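Local structure of NmrA family protein (Shigella flexneri 2a, 3QVO) at residues P147-P150 / F151-A155. The protein is of unknown function but, as an NmrA family member with a Rossmann-type fold, probably binds NAD or NADP. Residues are numbered along the deposited sequence; the frame is centred on the assembly and turned at random.
Sequences PLKP and FRRAA
The guanidinium of Arg153 lays one face over the first turn of the helix, with Pro150 CA 4.2 Å and Lys149 O 4.1 Å above its plane, both displaced toward the rim. Its CG stands anti to the carbonyl carbon and the chain bends at chi3 (-59°), bringing NH1 to 3.8 Å from Lys149 CB. The Phe151 ring is met obliquely by the preceding turn, Pro147 O lying 3.7 Å from CD1, and the Arg152 guanidinium likewise by CD2 of Leu148. Lys149, bent at chi2 and chi3, crosses both arginine chains at about a right angle; its ammonium NZ comes 3.8 Å from Arg152 CB but stays 5.1 Å from the like-charged Arg153 NH1. Beneath run alpha-helical i to i+4 bonds: Arg152 N to Leu148 O, Arg153 N to Lys149 O (164° at the hydrogen) and Ala154 N to Pro150 O. This N-terminal turn lies in the Rossmann-type beta-alpha-beta crossover between parallel strands 119-123 and 164-174. Helix 149-159 packs beside helix 101-114, where Asp102 forms a salt bridge with Arg153 NH2 and Ala105 meets Ala154, while Phe151 rests on Leu124 and Leu126, in the loop after strand 119-123.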
loop_
_atom_site.group_PDB
_atom_site.type_symbol
_atom_site.label_atom_id
_atom_site.label_comp_id
_atom_site.label_asym_id
_atom_site.label_seq_id
_atom_site.Cartn_x
_atom_site.Cartn_y
_atom_site.Cartn_z
ATOM N N PRO A 147 15.612 -11.632 -5.778
ATOM C CA PRO A 147 14.240 -11.414 -5.257
ATOM C C PRO A 147 13.711 -9.992 -5.358
ATOM O O PRO A 147 12.513 -9.770 -5.125
ATOM C CB PRO A 147 14.335 -11.812 -3.775
ATOM C CG PRO A 147 15.803 -12.110 -3.503
ATOM C CD PRO A 147 16.415 -12.438 -4.837
ATOM N N LEU A 148 14.569 -9.027 -5.682
ATOM C CA LEU A 148 14.084 -7.688 -6.026
ATOM C C LEU A 148 13.527 -7.600 -7.469
ATOM O O LEU A 148 12.839 -6.634 -7.775
ATOM C CB LEU A 148 15.174 -6.628 -5.825
ATOM C CG LEU A 148 15.361 -6.103 -4.397
ATOM C CD1 LEU A 148 15.835 -7.219 -3.442
ATOM C CD2 LEU A 148 16.370 -4.937 -4.394
ATOM N N LYS A 149 13.832 -8.565 -8.352
ATOM C CA LYS A 149 13.384 -8.435 -9.745
ATOM C C LYS A 149 11.839 -8.307 -9.876
ATOM O O LYS A 149 11.378 -7.441 -10.582
ATOM C CB LYS A 149 13.951 -9.515 -10.680
ATOM C CG LYS A 149 15.249 -9.092 -11.482
ATOM C CD LYS A 149 15.235 -7.614 -12.103
ATOM C CE LYS A 149 14.086 -7.377 -13.159
ATOM N NZ LYS A 149 13.824 -5.926 -13.495
ATOM N N PRO A 150 11.062 -9.155 -9.184
ATOM C CA PRO A 150 9.619 -8.997 -9.217
ATOM C C PRO A 150 9.170 -7.645 -8.702
ATOM O O PRO A 150 8.273 -7.059 -9.267
ATOM C CB PRO A 150 9.116 -10.112 -8.301
ATOM C CG PRO A 150 10.148 -11.111 -8.332
ATOM C CD PRO A 150 11.446 -10.431 -8.570
ATOM N N PHE A 151 9.816 -7.149 -7.664
ATOM C CA PHE A 151 9.503 -5.841 -7.152
ATOM C C PHE A 151 9.764 -4.775 -8.170
ATOM O O PHE A 151 8.973 -3.823 -8.294
ATOM C CB PHE A 151 10.303 -5.532 -5.889
ATOM C CG PHE A 151 9.719 -6.140 -4.662
ATOM C CD1 PHE A 151 9.576 -7.518 -4.548
ATOM C CD2 PHE A 151 9.328 -5.365 -3.615
ATOM C CE1 PHE A 151 9.021 -8.097 -3.399
ATOM C CE2 PHE A 151 8.792 -5.942 -2.465
ATOM C CZ PHE A 151 8.631 -7.303 -2.367
ATOM N N ARG A 152 10.873 -4.901 -8.879
ATOM C CA ARG A 152 11.213 -3.902 -9.889
ATOM C C ARG A 152 10.242 -3.987 -11.054
ATOM O O ARG A 152 9.813 -2.989 -11.583
ATOM C CB ARG A 152 12.643 -4.084 -10.395
ATOM C CG ARG A 152 13.410 -2.784 -10.503
ATOM C CD ARG A 152 14.896 -3.027 -10.604
ATOM N NE ARG A 152 15.571 -3.171 -9.315
ATOM C CZ ARG A 152 15.732 -2.181 -8.434
ATOM N NH1 ARG A 152 16.385 -2.411 -7.295
ATOM N NH2 ARG A 152 15.243 -0.962 -8.675
ATOM N N ARG A 153 9.901 -5.196 -11.446
ATOM C CA ARG A 153 8.955 -5.390 -12.502
ATOM C C ARG A 153 7.553 -4.876 -12.094
ATOM O O ARG A 153 6.895 -4.228 -12.909
ATOM C CB ARG A 153 8.933 -6.853 -12.951
ATOM C CG ARG A 153 10.173 -7.270 -13.751
ATOM C CD ARG A 153 9.870 -8.509 -14.618
ATOM N NE ARG A 153 9.431 -9.652 -13.804
ATOM C CZ ARG A 153 10.234 -10.576 -13.258
ATOM N NH1 ARG A 153 11.566 -10.538 -13.439
ATOM N NH2 ARG A 153 9.702 -11.568 -12.535
ATOM N N ALA A 154 7.141 -5.094 -10.835
ATOM C CA ALA A 154 5.888 -4.494 -10.302
ATOM C C ALA A 154 5.930 -2.982 -10.385
ATOM O O ALA A 154 5.028 -2.389 -10.932
ATOM C CB ALA A 154 5.601 -4.927 -8.896
ATOM N N ALA A 155 7.007 -2.370 -9.912
ATOM C CA ALA A 155 7.133 -0.904 -9.936
ATOM C C ALA A 155 7.062 -0.346 -11.345
ATOM O O ALA A 155 6.352 0.642 -11.585
ATOM C CB ALA A 155 8.442 -0.454 -9.276
#